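PDB 4RU4: tail spike protein gp49 from Pseudomonas phage LKA1, which probably cleaves the O-specific polysaccharide of Pseudomonas as a lyase, degrading the host cell envelope during phage entry. Local coordinates for residues P451-Y456 / S480-I485; L472-G477 / G503-A508; N526-T531 / L577-G582. One frame throughout, in Å; residues are numbered along the deposited sequence.

Interaction 1 (P451-Y456 / S480-I485); sequences PVNIQY and SPEYLI
Tyr483 CG stands between its own backbone N and carbonyl carbon (chi1 57°), and Asn453 CG lies anti to its carbonyl carbon (chi1 -55°); the two side chains cross at about a right angle. Asn453 CB sits over the centre of the Tyr483 ring, 3.5 Å from the centroid, a CH-pi contact, and the amide plane is stacked 20° from the ring plane. The same amide turns OD1 to the 480-485 backbone. Tyr483 N reaches Asn453 OD1 at 3.1 Å, from above the carbonyl plane, and Glu482 N adds a weak, bent bond to that oxygen. Asn453 ND2 is taken by Asn421 on strand 420-425, which pairs with this one.

Past this side-chain bridge the chains pair as parallel strands. Ile454 N bonds weakly to Tyr483 O, then Ile485 N to Ile454 O at 2.9 Å and Tyr456 N to Ile485 O at 2.9 Å. Ile454 and Leu484 lie side by side on one face, Leu484 CD1 being 4.0 Å from Ile454 CB; Gln455 and Ile485 share the other. A water donates to both Val452 O and Tyr483 O.

This is parallel strand pairing between neighbouring coils of a beta-helix, as in pectin lyase-like proteins. Through the bond from Tyr483 N, with the weak one from Glu482 N beside it, the asparagine amide appears to extend the coil-to-coil bonding into the loop.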
loop_
_atom_site.group_PDB
_atom_site.type_symbol
_atom_site.label_atom_id
_atom_site.label_comp_id
_atom_site.label_asym_id
_atom_site.label_seq_id
_atom_site.Cartn_x
_atom_site.Cartn_y
_atom_site.Cartn_z
ATOM N N PRO B 451 12.950 23.192 14.991
ATOM C CA PRO B 451 11.863 23.442 14.043
ATOM C C PRO B 451 10.796 22.342 14.136
ATOM O O PRO B 451 11.143 21.168 14.239
ATOM C CB PRO B 451 12.560 23.371 12.678
ATOM C CG PRO B 451 14.010 23.814 12.981
ATOM C CD PRO B 451 14.260 23.092 14.316
ATOM N N VAL B 452 9.533 22.751 14.160
ATOM C CA VAL B 452 8.391 21.848 14.071
ATOM C C VAL B 452 7.564 22.258 12.852
ATOM O O VAL B 452 6.857 23.277 12.866
ATOM C CB VAL B 452 7.538 21.930 15.350
ATOM C CG1 VAL B 452 6.244 21.099 15.227
ATOM C CG2 VAL B 452 8.370 21.458 16.541
ATOM N N ASN B 453 7.654 21.447 11.802
ATOM C CA ASN B 453 7.026 21.729 10.517
ATOM C C ASN B 453 5.768 20.885 10.302
ATOM O O ASN B 453 5.739 19.707 10.667
ATOM C CB ASN B 453 8.036 21.414 9.407
ATOM C CG ASN B 453 9.344 22.163 9.598
ATOM O OD1 ASN B 453 9.340 23.380 9.805
ATOM N ND2 ASN B 453 10.464 21.438 9.582
ATOM N N ILE B 454 4.744 21.486 9.696
ATOM C CA ILE B 454 3.463 20.816 9.491
ATOM C C ILE B 454 3.125 20.877 8.023
ATOM O O ILE B 454 3.119 21.969 7.423
ATOM C CB ILE B 454 2.287 21.536 10.224
ATOM C CG1 ILE B 454 2.596 21.805 11.699
ATOM C CG2 ILE B 454 0.987 20.739 10.072
ATOM C CD1 ILE B 454 2.883 20.612 12.490
ATOM N N GLN B 455 2.806 19.717 7.448
ATOM C CA GLN B 455 2.245 19.668 6.111
ATOM C C GLN B 455 0.889 18.970 6.250
ATOM O O GLN B 455 0.840 17.771 6.506
ATOM C CB GLN B 455 3.155 18.840 5.165
ATOM C CG GLN B 455 2.638 18.716 3.721
ATOM C CD GLN B 455 3.250 17.550 2.960
ATOM O OE1 GLN B 455 3.455 16.464 3.521
ATOM N NE2 GLN B 455 3.566 17.771 1.681
ATOM N N TYR B 456 -0.207 19.709 6.075
ATOM C CA TYR B 456 -1.522 19.084 6.153
ATOM C C TYR B 456 -2.144 19.257 4.757
ATOM O O TYR B 456 -2.570 20.356 4.388
ATOM C CB TYR B 456 -2.315 19.750 7.282
ATOM C CG TYR B 456 -3.453 18.898 7.829
ATOM C CD1 TYR B 456 -4.592 18.639 7.057
ATOM C CD2 TYR B 456 -3.394 18.363 9.116
ATOM C CE1 TYR B 456 -5.636 17.855 7.547
ATOM C CE2 TYR B 456 -4.420 17.577 9.607
ATOM C CZ TYR B 456 -5.540 17.331 8.823
ATOM O OH TYR B 456 -6.563 16.549 9.318
ATOM N N SER B 480 11.411 27.721 15.219
ATOM C CA SER B 480 11.509 28.470 13.955
ATOM C C SER B 480 11.292 27.470 12.815
ATOM O O SER B 480 12.253 26.915 12.249
ATOM C CB SER B 480 12.888 29.126 13.840
ATOM O OG SER B 480 12.995 30.212 14.750
ATOM N N PRO B 481 10.026 27.190 12.499
ATOM C CA PRO B 481 9.740 26.145 11.501
ATOM C C PRO B 481 10.227 26.548 10.115
ATOM O O PRO B 481 10.273 27.738 9.824
ATOM C CB PRO B 481 8.203 26.068 11.498
ATOM C CG PRO B 481 7.786 26.630 12.866
ATOM C CD PRO B 481 8.798 27.763 13.081
ATOM N N GLU B 482 10.622 25.577 9.300
ATOM C CA GLU B 482 10.843 25.819 7.870
ATOM C C GLU B 482 9.539 25.965 7.100
ATOM O O GLU B 482 9.504 26.618 6.061
ATOM C CB GLU B 482 11.684 24.707 7.235
ATOM C CG GLU B 482 13.125 24.676 7.714
ATOM C CD GLU B 482 13.898 23.447 7.210
ATOM O OE1 GLU B 482 13.283 22.495 6.655
ATOM O OE2 GLU B 482 15.137 23.436 7.376
ATOM N N TYR B 483 8.460 25.346 7.563
ATOM C CA TYR B 483 7.198 25.497 6.830
ATOM C C TYR B 483 5.995 25.157 7.674
ATOM O O TYR B 483 6.064 24.345 8.607
ATOM C CB TYR B 483 7.151 24.620 5.559
ATOM C CG TYR B 483 7.354 23.121 5.783
ATOM C CD1 TYR B 483 6.270 22.277 6.046
ATOM C CD2 TYR B 483 8.628 22.554 5.705
ATOM C CE1 TYR B 483 6.454 20.905 6.222
ATOM C CE2 TYR B 483 8.827 21.197 5.892
ATOM C CZ TYR B 483 7.732 20.376 6.136
ATOM O OH TYR B 483 7.925 19.032 6.301
ATOM N N LEU B 484 4.892 25.784 7.303
ATOM C CA LEU B 484 3.608 25.534 7.922
ATOM C C LEU B 484 2.586 25.586 6.778
ATOM O O LEU B 484 2.271 26.650 6.256
ATOM C CB LEU B 484 3.375 26.615 8.978
ATOM C CG LEU B 484 2.057 26.777 9.702
ATOM C CD1 LEU B 484 1.468 25.418 9.941
ATOM C CD2 LEU B 484 2.370 27.489 11.045
ATOM N N ILE B 485 2.088 24.422 6.378
ATOM C CA ILE B 485 1.349 24.304 5.113
ATOM C C ILE B 485 0.000 23.639 5.354
ATOM O O ILE B 485 -0.068 22.572 5.973
ATOM C CB ILE B 485 2.176 23.475 4.091
ATOM C CG1 ILE B 485 3.378 24.296 3.638
ATOM C CG2 ILE B 485 1.311 23.051 2.877
ATOM C CD1 ILE B 485 4.466 23.475 2.897
HETATM O O HOH W 1 4.919 24.842 11.392
#

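Interaction 2 (L472-G477 / G503-A508)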
loop_
_atom_site.group_PDB
_atom_site.type_symbol
_atom_site.label_atom_id
_atom_site.label_comp_id
_atom_site.label_asym_id
_atom_site.label_seq_id
_atom_site.Cartn_x
_atom_site.Cartn_y
_atom_site.Cartn_z
ATOM N N LEU B 472 -1.661 25.433 17.087
ATOM C CA LEU B 472 -0.208 25.352 17.309
ATOM C C LEU B 472 0.188 26.250 18.480
ATOM O O LEU B 472 0.158 27.479 18.364
ATOM C CB LEU B 472 0.565 25.749 16.035
ATOM C CG LEU B 472 0.123 24.978 14.766
ATOM C CD1 LEU B 472 0.773 25.525 13.503
ATOM C CD2 LEU B 472 0.388 23.458 14.889
ATOM N N ASP B 473 0.577 25.631 19.590
ATOM C CA ASP B 473 0.717 26.338 20.862
ATOM C C ASP B 473 2.116 26.203 21.404
ATOM O O ASP B 473 2.861 25.279 21.042
ATOM C CB ASP B 473 -0.192 25.706 21.915
ATOM C CG ASP B 473 -1.628 25.956 21.641
ATOM O OD1 ASP B 473 -1.958 27.113 21.317
ATOM O OD2 ASP B 473 -2.418 25.002 21.726
ATOM N N ILE B 474 2.455 27.117 22.307
ATOM C CA ILE B 474 3.722 27.050 23.007
ATOM C C ILE B 474 3.520 27.272 24.507
ATOM O O ILE B 474 3.130 28.355 24.941
ATOM C CB ILE B 474 4.703 28.091 22.468
ATOM C CG1 ILE B 474 4.871 27.897 20.946
ATOM C CG2 ILE B 474 6.035 27.982 23.247
ATOM C CD1 ILE B 474 5.808 28.879 20.278
ATOM N N THR B 475 3.778 26.236 25.288
ATOM C CA THR B 475 3.783 26.363 26.735
ATOM C C THR B 475 5.194 26.743 27.197
ATOM O O THR B 475 5.363 27.650 28.004
ATOM C CB THR B 475 3.305 25.061 27.395
ATOM O OG1 THR B 475 1.930 24.854 27.066
ATOM C CG2 THR B 475 3.453 25.103 28.925
ATOM N N SER B 476 6.205 26.056 26.679
ATOM C CA SER B 476 7.594 26.441 26.928
ATOM C C SER B 476 8.438 26.011 25.734
ATOM O O SER B 476 7.996 25.190 24.923
ATOM C CB SER B 476 8.125 25.827 28.234
ATOM O OG SER B 476 8.188 24.410 28.127
ATOM N N GLY B 477 9.638 26.567 25.618
ATOM C CA GLY B 477 10.484 26.296 24.476
ATOM C C GLY B 477 10.148 27.270 23.354
ATOM O O GLY B 477 9.501 28.290 23.590
ATOM N N GLY B 503 3.583 32.354 18.876
ATOM C CA GLY B 503 5.033 32.513 18.873
ATOM C C GLY B 503 5.696 32.227 17.535
ATOM O O GLY B 503 5.288 32.770 16.501
ATOM N N GLY B 504 6.707 31.357 17.538
ATOM C CA GLY B 504 7.430 31.072 16.304
ATOM C C GLY B 504 6.606 30.381 15.224
ATOM O O GLY B 504 6.955 30.449 14.046
ATOM N N PHE B 505 5.512 29.720 15.610
ATOM C CA PHE B 505 4.577 29.194 14.618
ATOM C C PHE B 505 3.943 30.338 13.854
ATOM O O PHE B 505 3.686 30.213 12.656
ATOM C CB PHE B 505 3.455 28.370 15.262
ATOM C CG PHE B 505 3.898 27.018 15.790
ATOM C CD1 PHE B 505 4.378 26.037 14.921
ATOM C CD2 PHE B 505 3.811 26.724 17.144
ATOM C CE1 PHE B 505 4.764 24.798 15.386
ATOM C CE2 PHE B 505 4.178 25.469 17.635
ATOM C CZ PHE B 505 4.670 24.507 16.756
ATOM N N ALA B 506 3.659 31.440 14.547
ATOM C CA ALA B 506 2.982 32.576 13.906
ATOM C C ALA B 506 3.863 33.242 12.846
ATOM O O ALA B 506 3.352 33.795 11.888
ATOM C CB ALA B 506 2.513 33.616 14.951
ATOM N N SER B 507 5.184 33.153 13.012
ATOM C CA SER B 507 6.110 33.806 12.095
ATOM C C SER B 507 6.736 32.849 11.077
ATOM O O SER B 507 7.630 33.226 10.332
ATOM C CB SER B 507 7.195 34.558 12.878
ATOM O OG SER B 507 7.802 33.714 13.836
ATOM N N ALA B 508 6.273 31.603 11.065
ATOM C CA ALA B 508 6.791 30.589 10.140
ATOM C C ALA B 508 6.399 30.902 8.699
ATOM O O ALA B 508 5.380 31.553 8.470
ATOM C CB ALA B 508 6.225 29.222 10.527
#
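Phe505 is the centre of the contact, met by Leu472 and Ile474; Leu472 lies across it, the two side chains crossing at about a right angle. Phe505 CG is anti to its carbonyl carbon (chi1 -72°), beside the backbone N, and the bond from CA to CB points toward 472-477. Leu472 CB comes down on one ring face, 3.7 Å from the centroid and offset toward the rim, nearest CG and CD2; its approach is 20° off the ring normal, a CH-pi contact. Leu472 CD1 lies outside the rim on the same side, 3.9 Å from Phe505 CD1.

Ile474, two residues on, points to the same side of the strand. Its extended CG1-CD1 arm (chi2 179°) passes the ring obliquely, CG1 lying 4.1 Å from Phe505 CD2, and carries the terminal methyl to the glycine backbone, where Ile474 CD1 is 3.8 Å from Gly504 N and also meets Gly503 CA. Between the two aliphatic residues, Asp473 O lies at the ring edge, near its plane, 3.7 Å from Phe505 CE2. Asp473 CB points away, and its carboxylate bonds to Gln471 and forms a salt bridge with Arg442.

The loop keeps its shape through its own backbone: Ala506 N bonds to Gly503 O at 2.9 Å, and Phe505 to Ala508 form a type I turn. Leu445 and Pro481 also touch the ring, placing Phe505 at the end of the solenoid core beside strand 468-474. The chain leading into the loop is hydrogen-bonded to Leu472 at Ser500 and Ala502; between the two segments themselves no hydrogen bond forms, and the contact is apolar and CH-pi.

Interaction 3 (N526-T531 / L577-G582)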
loop_
_atom_site.group_PDB
_atom_site.type_symbol
_atom_site.label_atom_id
_atom_site.label_comp_id
_atom_site.label_asym_id
_atom_site.label_seq_id
_atom_site.Cartn_x
_atom_site.Cartn_y
_atom_site.Cartn_z
ATOM N N ASN B 526 -23.197 60.294 -7.240
ATOM C CA ASN B 526 -22.842 61.327 -6.270
ATOM C C ASN B 526 -21.653 60.919 -5.376
ATOM O O ASN B 526 -21.453 61.499 -4.318
ATOM C CB ASN B 526 -24.069 61.686 -5.408
ATOM C CG ASN B 526 -24.607 60.488 -4.630
ATOM O OD1 ASN B 526 -23.996 59.405 -4.604
ATOM N ND2 ASN B 526 -25.748 60.676 -3.984
ATOM N N ALA B 527 -20.890 59.904 -5.788
ATOM C CA ALA B 527 -19.700 59.502 -5.037
ATOM C C ALA B 527 -18.602 59.031 -5.982
ATOM O O ALA B 527 -18.881 58.669 -7.132
ATOM C CB ALA B 527 -20.046 58.403 -4.016
ATOM N N SER B 528 -17.364 59.023 -5.491
ATOM C CA SER B 528 -16.223 58.641 -6.321
ATOM C C SER B 528 -15.825 57.209 -5.999
ATOM O O SER B 528 -14.773 56.729 -6.435
ATOM C CB SER B 528 -15.038 59.572 -6.059
ATOM O OG SER B 528 -14.469 59.298 -4.793
ATOM N N SER B 529 -16.669 56.527 -5.227
ATOM C CA SER B 529 -16.366 55.158 -4.822
ATOM C C SER B 529 -17.599 54.338 -4.460
ATOM O O SER B 529 -18.675 54.880 -4.206
ATOM C CB SER B 529 -15.377 55.151 -3.641
ATOM O OG SER B 529 -15.956 55.708 -2.469
ATOM N N VAL B 530 -17.422 53.021 -4.440
ATOM C CA VAL B 530 -18.441 52.096 -3.942
ATOM C C VAL B 530 -17.668 50.941 -3.328
ATOM O O VAL B 530 -16.619 50.575 -3.825
ATOM C CB VAL B 530 -19.433 51.636 -5.058
ATOM C CG1 VAL B 530 -18.704 51.084 -6.278
ATOM C CG2 VAL B 530 -20.462 50.644 -4.504
ATOM N N THR B 531 -18.137 50.435 -2.193
ATOM C CA THR B 531 -17.440 49.376 -1.482
ATOM C C THR B 531 -18.406 48.256 -1.161
ATOM O O THR B 531 -19.621 48.454 -1.198
ATOM C CB THR B 531 -16.832 49.891 -0.142
ATOM O OG1 THR B 531 -17.877 50.332 0.732
ATOM C CG2 THR B 531 -15.873 51.049 -0.393
ATOM N N LEU B 577 -14.107 50.164 -5.186
ATOM C CA LEU B 577 -13.823 50.683 -6.520
ATOM C C LEU B 577 -13.843 52.213 -6.415
ATOM O O LEU B 577 -14.881 52.780 -6.073
ATOM C CB LEU B 577 -14.892 50.211 -7.514
ATOM C CG LEU B 577 -14.683 50.651 -8.972
ATOM C CD1 LEU B 577 -13.472 49.940 -9.565
ATOM C CD2 LEU B 577 -15.941 50.412 -9.831
ATOM N N PHE B 578 -12.701 52.861 -6.673
ATOM C CA PHE B 578 -12.508 54.295 -6.363
ATOM C C PHE B 578 -11.974 54.981 -7.616
ATOM O O PHE B 578 -11.012 54.502 -8.212
ATOM C CB PHE B 578 -11.443 54.487 -5.266
ATOM C CG PHE B 578 -11.899 54.161 -3.867
ATOM C CD1 PHE B 578 -12.113 52.851 -3.472
ATOM C CD2 PHE B 578 -12.064 55.185 -2.927
ATOM C CE1 PHE B 578 -12.504 52.542 -2.165
ATOM C CE2 PHE B 578 -12.461 54.896 -1.633
ATOM C CZ PHE B 578 -12.691 53.565 -1.247
ATOM N N THR B 579 -12.557 56.103 -8.031
ATOM C CA THR B 579 -11.988 56.794 -9.193
ATOM C C THR B 579 -10.602 57.264 -8.745
ATOM O O THR B 579 -10.423 57.611 -7.558
ATOM C CB THR B 579 -12.851 57.985 -9.658
ATOM O OG1 THR B 579 -12.855 59.022 -8.658
ATOM C CG2 THR B 579 -14.293 57.526 -9.942
ATOM N N ASP B 580 -9.606 57.241 -9.631
ATOM C CA ASP B 580 -8.247 57.516 -9.130
ATOM C C ASP B 580 -8.147 58.951 -8.585
ATOM O O ASP B 580 -7.488 59.192 -7.563
ATOM C CB ASP B 580 -7.180 57.276 -10.201
ATOM C CG ASP B 580 -5.763 57.231 -9.621
ATOM O OD1 ASP B 580 -5.550 56.647 -8.513
ATOM O OD2 ASP B 580 -4.855 57.785 -10.276
ATOM N N ASP B 581 -8.835 59.883 -9.249
ATOM C CA ASP B 581 -8.700 61.301 -8.918
ATOM C C ASP B 581 -9.788 61.880 -8.004
ATOM O O ASP B 581 -9.781 63.081 -7.705
ATOM C CB ASP B 581 -8.504 62.152 -10.198
ATOM C CG ASP B 581 -9.775 62.283 -11.027
ATOM O OD1 ASP B 581 -10.802 61.648 -10.708
ATOM O OD2 ASP B 581 -9.733 63.008 -12.031
ATOM N N GLY B 582 -10.728 61.037 -7.582
ATOM C CA GLY B 582 -11.753 61.446 -6.624
ATOM C C GLY B 582 -12.922 62.192 -7.234
ATOM O O GLY B 582 -13.801 62.715 -6.529
#
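Ser529 and Phe578 form the antiparallel non-hydrogen-bonded pair of this contact, with Val530 and Leu577 as the hydrogen-bonded pair next to it. Three backbone bonds close the ladder. Leu577 N and Val530 O are 2.9 Å apart, Val530 N returns a bond to Leu577 O at 3.0 Å, and beyond the strand end Thr579 N meets Ser528 O at 2.8 Å, nearly straight at 165°. Two CA-H...O contacts accompany them: Ser529 CA lies 3.1 Å from Leu577 O, and Phe578 CA approaches Ser528 O.

The aromatic contact is a CH-pi one. Ser529 CB sits over one face of the Phe578 ring, 3.5 Å from the centroid and offset toward the rim, near CD2. Ser529 OG, between its backbone N and carbonyl carbon (chi1 66°), is 3.7 Å from Phe578 CE2. Thr531 CG2 comes to the same ring obliquely at CE1 and CZ. On the other face of the sheet, Val530 CG1 packs on Leu577 CB at 4.1 Å.

At the turn, Ser528 CB makes van der Waals approaches to Thr579 OG1, at 3.4 Å, and to Gly582 O. Its hydroxyl bonds to Tyr555 of the second subunit. Thr579 OG1 has Thr583 O as its main partner, and Gly582 N approaches both Thr579 OG1 and Thr579 O through weak bonds.

The contact joins strand 529-535, at one border of a three-stranded antiparallel sheet in the Ig-like region, to the central strand 572-578. Strand 562-568 flanks that strand on its other side, with Ile564 against Phe578, and Asp580 in the turn bonds to both neighbouring subunits.

How the interactions relate
Interactions 1 and 2 are interlocked: their segments alternate along the chain, their centres lie 11 Å apart, and both belong to the last rungs of the solenoid. Leu484 CD2 of interaction 1 meets Leu472 CD1 of interaction 2 at 3.5 Å, joining their apolar side chains; Pro481 CD also packs 3.4 Å from Gly504 O. Interaction 3 stands apart, 42 Å from each between centres, in the Ig-like region that follows. Interactions 1 and 3 both touch the second subunit, whereas interaction 2 stays within its own chain. No contact lies at the calcium site of Gly368 and Asp394. The Leu577 side chain is about 9 Å from a bound calcium ion, too far for coordination.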